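Local coordinates for protein dihydrodipicolinate synthase (PDB 4XKY) that probably acts as a Schiff-base-forming lyase or aldolase of the DapA family, joining pyruvate to an aldehyde or releasing it by cleavage, at residues P10-L22 with T48-M62. Sequence-based numbering, arbitrary orientation.
Sequences PPLVTPLLDDDVL and TGESQSLSYKLRMEM
The backbones come close at Val13 and Gly49 (CA atoms 4.2 Å apart) and approach again, less closely, at Asp20 and Leu58 (CA atoms 6.3 Å apart). In this TIM-barrel enzyme the contact joins two segments that each follow a barrel strand, 7-8 and 42-44, and the second runs on into helix 56-70. Thr48, a predicted pyruvate-binding residue, lays CG2 against Val13 CG1, while its hydroxyl is hydrogen-bonded to the hydroxyl of Tyr258. Thr14 OG1 donates to Gly49 O at 2.7 Å, in the carbonyl plane on a lone pair, with a C=O...O angle of 120°. The same side chain turns CG2 anti to its backbone nitrogen (OG1 at chi1 -59°), where it meets Leu54 CD1 tip to tip at 3.6 Å. Met62, bent at chi2 (60°), brings SD near Thr14 CG2 and Leu22 CD1, and its CE lies 3.4 Å from Val13 O. Leu58 splits its branches: CD1 packs on Leu22 CB, CD2 on Leu16 CD2. A bridging water accepts from Thr14 N and donates to Thr48 O and Glu50 OE2, an oxygen also salt-bridged to Lys263. At the helix start, Ser55 is the N-cap: OG accepts from Leu58 N and donates to the syn lone pair of Asp20 OD1 at 2.6 Å, whereas Asp20 OD2 forms a salt bridge, its hydrogen bond weak, with Lys57 NZ at 3.3 Å.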
loop_
_atom_site.group_PDB
_atom_site.type_symbol
_atom_site.label_atom_id
_atom_site.label_comp_id
_atom_site.label_asym_id
_atom_site.label_seq_id
_atom_site.Cartn_x
_atom_site.Cartn_y
_atom_site.Cartn_z
ATOM N N PRO A 10 24.999 -3.461 -17.411
ATOM C CA PRO A 10 23.803 -4.252 -17.633
ATOM C C PRO A 10 23.578 -5.266 -16.545
ATOM O O PRO A 10 24.522 -5.967 -16.154
ATOM C CB PRO A 10 24.070 -4.977 -18.951
ATOM C CG PRO A 10 25.525 -4.845 -19.197
ATOM C CD PRO A 10 25.998 -3.639 -18.477
ATOM N N PRO A 11 22.337 -5.329 -16.047
ATOM C CA PRO A 11 21.872 -6.425 -15.233
ATOM C C PRO A 11 21.580 -7.594 -16.167
ATOM O O PRO A 11 20.543 -7.623 -16.856
ATOM C CB PRO A 11 20.592 -5.871 -14.591
ATOM C CG PRO A 11 20.051 -4.919 -15.615
ATOM C CD PRO A 11 21.234 -4.447 -16.452
ATOM N N LEU A 12 22.516 -8.534 -16.225
ATOM C CA LEU A 12 22.368 -9.670 -17.115
ATOM C C LEU A 12 21.115 -10.484 -16.812
ATOM O O LEU A 12 20.771 -10.704 -15.665
ATOM C CB LEU A 12 23.579 -10.596 -17.044
ATOM C CG LEU A 12 24.796 -10.245 -17.899
ATOM C CD1 LEU A 12 25.345 -8.915 -17.446
ATOM C CD2 LEU A 12 25.873 -11.289 -17.723
ATOM N N VAL A 13 20.449 -10.953 -17.868
ATOM C CA VAL A 13 19.494 -12.032 -17.728
ATOM C C VAL A 13 20.288 -13.280 -17.347
ATOM O O VAL A 13 21.508 -13.352 -17.592
ATOM C CB VAL A 13 18.652 -12.270 -19.013
ATOM C CG1 VAL A 13 17.845 -11.034 -19.376
ATOM C CG2 VAL A 13 19.510 -12.640 -20.194
ATOM N N THR A 14 19.610 -14.213 -16.681
ATOM C CA THR A 14 20.165 -15.516 -16.373
ATOM C C THR A 14 19.577 -16.405 -17.462
ATOM O O THR A 14 18.418 -16.768 -17.398
ATOM C CB THR A 14 19.786 -15.991 -14.946
ATOM O OG1 THR A 14 20.258 -15.042 -13.961
ATOM C CG2 THR A 14 20.389 -17.371 -14.662
ATOM N N PRO A 15 20.353 -16.692 -18.517
ATOM C CA PRO A 15 19.808 -17.517 -19.610
ATOM C C PRO A 15 19.646 -18.945 -19.157
ATOM O O PRO A 15 20.521 -19.475 -18.465
ATOM C CB PRO A 15 20.835 -17.401 -20.725
ATOM C CG PRO A 15 21.939 -16.541 -20.223
ATOM C CD PRO A 15 21.748 -16.298 -18.750
ATOM N N LEU A 16 18.504 -19.520 -19.511
ATOM C CA LEU A 16 18.071 -20.833 -19.063
ATOM C C LEU A 16 17.723 -21.751 -20.226
ATOM O O LEU A 16 17.190 -21.302 -21.251
ATOM C CB LEU A 16 16.820 -20.657 -18.229
ATOM C CG LEU A 16 16.992 -19.779 -17.002
ATOM C CD1 LEU A 16 15.630 -19.683 -16.334
ATOM C CD2 LEU A 16 18.050 -20.367 -16.061
ATOM N N LEU A 17 18.022 -23.036 -20.077
ATOM C CA LEU A 17 17.468 -24.064 -20.981
ATOM C C LEU A 17 16.204 -24.663 -20.401
ATOM O O LEU A 17 15.382 -25.217 -21.113
ATOM C CB LEU A 17 18.495 -25.183 -21.226
ATOM C CG LEU A 17 19.774 -24.756 -21.949
ATOM C CD1 LEU A 17 20.687 -25.966 -22.203
ATOM C CD2 LEU A 17 19.424 -24.110 -23.290
ATOM N N ASP A 18 16.085 -24.598 -19.082
ATOM C CA ASP A 18 14.912 -25.114 -18.376
ATOM C C ASP A 18 14.869 -24.417 -17.025
ATOM O O ASP A 18 15.765 -23.633 -16.722
ATOM C CB ASP A 18 14.964 -26.642 -18.238
ATOM C CG ASP A 18 13.585 -27.267 -17.942
ATOM O OD1 ASP A 18 12.562 -26.580 -18.077
ATOM O OD2 ASP A 18 13.518 -28.448 -17.561
ATOM N N ASP A 19 13.834 -24.689 -16.233
ATOM C CA ASP A 19 13.584 -23.951 -15.011
ATOM C C ASP A 19 14.818 -23.967 -14.117
ATOM O O ASP A 19 15.092 -22.989 -13.438
ATOM C CB ASP A 19 12.397 -24.529 -14.232
ATOM C CG ASP A 19 11.086 -24.471 -15.001
ATOM O OD1 ASP A 19 10.660 -23.400 -15.443
ATOM O OD2 ASP A 19 10.458 -25.520 -15.166
ATOM N N ASP A 20 15.553 -25.070 -14.105
ATOM C CA ASP A 20 16.713 -25.199 -13.235
ATOM C C ASP A 20 17.970 -25.561 -14.007
ATOM O O ASP A 20 18.848 -26.211 -13.451
ATOM C CB ASP A 20 16.475 -26.293 -12.191
ATOM C CG ASP A 20 17.271 -26.050 -10.914
ATOM O OD1 ASP A 20 17.579 -24.885 -10.583
ATOM O OD2 ASP A 20 17.567 -27.009 -10.213
ATOM N N VAL A 21 18.070 -25.154 -15.276
ATOM C CA VAL A 21 19.253 -25.525 -16.104
ATOM C C VAL A 21 19.749 -24.269 -16.773
ATOM O O VAL A 21 18.992 -23.614 -17.483
ATOM C CB VAL A 21 18.929 -26.555 -17.229
ATOM C CG1 VAL A 21 20.182 -26.883 -18.081
ATOM C CG2 VAL A 21 18.370 -27.838 -16.649
ATOM N N LEU A 22 21.016 -23.957 -16.562
ATOM C CA LEU A 22 21.635 -22.762 -17.108
ATOM C C LEU A 22 21.984 -22.958 -18.595
ATOM O O LEU A 22 22.524 -23.989 -18.965
ATOM C CB LEU A 22 22.916 -22.444 -16.322
ATOM C CG LEU A 22 23.640 -21.108 -16.607
ATOM C CD1 LEU A 22 22.844 -19.910 -16.096
ATOM C CD2 LEU A 22 25.040 -21.098 -15.991
ATOM N N THR A 48 16.279 -8.449 -13.128
ATOM C CA THR A 48 16.393 -8.885 -14.514
ATOM C C THR A 48 16.960 -10.314 -14.699
ATOM O O THR A 48 16.584 -11.017 -15.667
ATOM C CB THR A 48 17.231 -7.865 -15.300
ATOM O OG1 THR A 48 16.553 -6.605 -15.268
ATOM C CG2 THR A 48 17.374 -8.273 -16.710
ATOM N N GLY A 49 17.822 -10.717 -13.760
ATOM C CA GLY A 49 18.420 -12.066 -13.692
ATOM C C GLY A 49 17.570 -13.098 -12.969
ATOM O O GLY A 49 18.028 -14.221 -12.742
ATOM N N GLU A 50 16.347 -12.713 -12.582
ATOM C CA GLU A 50 15.383 -13.640 -11.932
ATOM C C GLU A 50 15.933 -14.275 -10.620
ATOM O O GLU A 50 15.619 -15.426 -10.312
ATOM C CB GLU A 50 15.001 -14.784 -12.919
ATOM C CG GLU A 50 14.085 -14.401 -14.066
ATOM C CD GLU A 50 14.011 -15.468 -15.162
ATOM O OE1 GLU A 50 13.122 -16.362 -15.137
ATOM O OE2 GLU A 50 14.860 -15.394 -16.067
ATOM N N SER A 51 16.752 -13.578 -9.842
ATOM C CA SER A 51 17.506 -14.302 -8.781
ATOM C C SER A 51 16.591 -15.007 -7.761
ATOM O O SER A 51 16.779 -16.182 -7.411
ATOM C CB SER A 51 18.461 -13.394 -8.013
ATOM O OG SER A 51 19.233 -14.185 -7.101
ATOM N N GLN A 52 15.585 -14.285 -7.305
ATOM C CA GLN A 52 14.693 -14.822 -6.280
ATOM C C GLN A 52 14.022 -16.131 -6.708
ATOM O O GLN A 52 13.856 -17.036 -5.875
ATOM C CB GLN A 52 13.616 -13.801 -5.948
ATOM C CG GLN A 52 12.716 -13.495 -7.137
ATOM C CD GLN A 52 12.144 -12.095 -7.095
ATOM O OE1 GLN A 52 12.296 -11.378 -6.103
ATOM N NE2 GLN A 52 11.480 -11.695 -8.177
ATOM N N SER A 53 13.672 -16.240 -7.997
ATOM C CA SER A 53 12.851 -17.369 -8.475
ATOM C C SER A 53 13.683 -18.597 -8.885
ATOM O O SER A 53 13.153 -19.677 -9.132
ATOM C CB SER A 53 11.909 -16.902 -9.595
ATOM O OG SER A 53 12.604 -16.836 -10.830
ATOM N N LEU A 54 15.001 -18.433 -8.909
ATOM C CA LEU A 54 15.947 -19.505 -9.237
ATOM C C LEU A 54 16.417 -20.225 -8.001
ATOM O O LEU A 54 16.490 -19.651 -6.935
ATOM C CB LEU A 54 17.166 -18.927 -9.947
ATOM C CG LEU A 54 16.842 -18.205 -11.256
ATOM C CD1 LEU A 54 18.111 -17.739 -11.924
ATOM C CD2 LEU A 54 16.008 -19.048 -12.205
ATOM N N SER A 55 16.734 -21.500 -8.158
ATOM C CA SER A 55 17.293 -22.284 -7.079
ATOM C C SER A 55 18.679 -21.747 -6.678
ATOM O O SER A 55 19.346 -21.040 -7.439
ATOM C CB SER A 55 17.418 -23.742 -7.511
ATOM O OG SER A 55 18.531 -23.903 -8.384
ATOM N N TYR A 56 19.108 -22.094 -5.475
ATOM C CA TYR A 56 20.448 -21.729 -5.012
ATOM C C TYR A 56 21.516 -22.266 -5.924
ATOM O O TYR A 56 22.468 -21.589 -6.232
ATOM C CB TYR A 56 20.703 -22.314 -3.628
ATOM C CG TYR A 56 21.683 -21.489 -2.845
ATOM C CD1 TYR A 56 21.330 -20.216 -2.421
ATOM C CD2 TYR A 56 22.953 -21.959 -2.540
ATOM C CE1 TYR A 56 22.202 -19.431 -1.702
ATOM C CE2 TYR A 56 23.839 -21.176 -1.816
ATOM C CZ TYR A 56 23.446 -19.909 -1.404
ATOM O OH TYR A 56 24.259 -19.078 -0.686
ATOM N N LYS A 57 21.365 -23.509 -6.353
ATOM C CA LYS A 57 22.307 -24.092 -7.286
ATOM C C LYS A 57 22.456 -23.235 -8.534
ATOM O O LYS A 57 23.575 -22.929 -8.967
ATOM C CB LYS A 57 21.862 -25.505 -7.663
ATOM C CG LYS A 57 22.808 -26.239 -8.605
ATOM C CD LYS A 57 22.121 -27.462 -9.201
ATOM C CE LYS A 57 21.402 -27.132 -10.505
ATOM N NZ LYS A 57 20.548 -28.263 -10.952
ATOM N N LEU A 58 21.335 -22.822 -9.111
ATOM C CA LEU A 58 21.405 -22.062 -10.357
ATOM C C LEU A 58 22.024 -20.696 -10.156
ATOM O O LEU A 58 22.823 -20.264 -10.964
ATOM C CB LEU A 58 20.032 -21.936 -10.975
ATOM C CG LEU A 58 19.889 -21.678 -12.456
ATOM C CD1 LEU A 58 20.805 -22.540 -13.279
ATOM C CD2 LEU A 58 18.458 -21.967 -12.828
ATOM N N ARG A 59 21.706 -20.038 -9.051
ATOM C CA ARG A 59 22.347 -18.772 -8.732
ATOM C C ARG A 59 23.885 -18.984 -8.643
ATOM O O ARG A 59 24.652 -18.186 -9.152
ATOM C CB ARG A 59 21.771 -18.196 -7.443
ATOM C CG ARG A 59 20.312 -17.803 -7.577
ATOM C CD ARG A 59 19.587 -17.800 -6.246
ATOM N NE ARG A 59 19.915 -16.610 -5.472
ATOM C CZ ARG A 59 19.599 -16.439 -4.195
ATOM N NH1 ARG A 59 18.959 -17.404 -3.527
ATOM N NH2 ARG A 59 19.949 -15.314 -3.580
ATOM N N MET A 60 24.326 -20.075 -8.030
ATOM C CA MET A 60 25.770 -20.328 -7.933
ATOM C C MET A 60 26.405 -20.577 -9.295
ATOM O O MET A 60 27.473 -20.049 -9.575
ATOM C CB MET A 60 26.080 -21.459 -6.964
ATOM C CG MET A 60 25.772 -21.041 -5.534
ATOM S SD MET A 60 26.110 -22.210 -4.194
ATOM C CE MET A 60 25.471 -23.759 -4.831
ATOM N N GLU A 61 25.734 -21.338 -10.149
ATOM C CA GLU A 61 26.230 -21.569 -11.496
ATOM C C GLU A 61 26.308 -20.286 -12.323
ATOM O O GLU A 61 27.233 -20.121 -13.100
ATOM C CB GLU A 61 25.387 -22.610 -12.204
ATOM C CG GLU A 61 25.472 -23.957 -11.513
ATOM C CD GLU A 61 24.685 -25.046 -12.207
ATOM O OE1 GLU A 61 23.951 -24.747 -13.174
ATOM O OE2 GLU A 61 24.781 -26.204 -11.755
ATOM N N MET A 62 25.358 -19.377 -12.143
ATOM C CA MET A 62 25.399 -18.138 -12.880
ATOM C C MET A 62 26.630 -17.343 -12.477
ATOM O O MET A 62 27.303 -16.800 -13.322
ATOM C CB MET A 62 24.157 -17.300 -12.637
ATOM C CG MET A 62 24.113 -15.940 -13.352
ATOM S SD MET A 62 24.200 -16.072 -15.157
ATOM C CE MET A 62 24.098 -14.349 -15.621
HETATM O O HOH W 1 16.742 -13.644 -16.249
HETATM O O HOH W 2 15.676 -22.876 -10.648
HETATM O O HOH W 3 22.538 -25.712 -14.938
#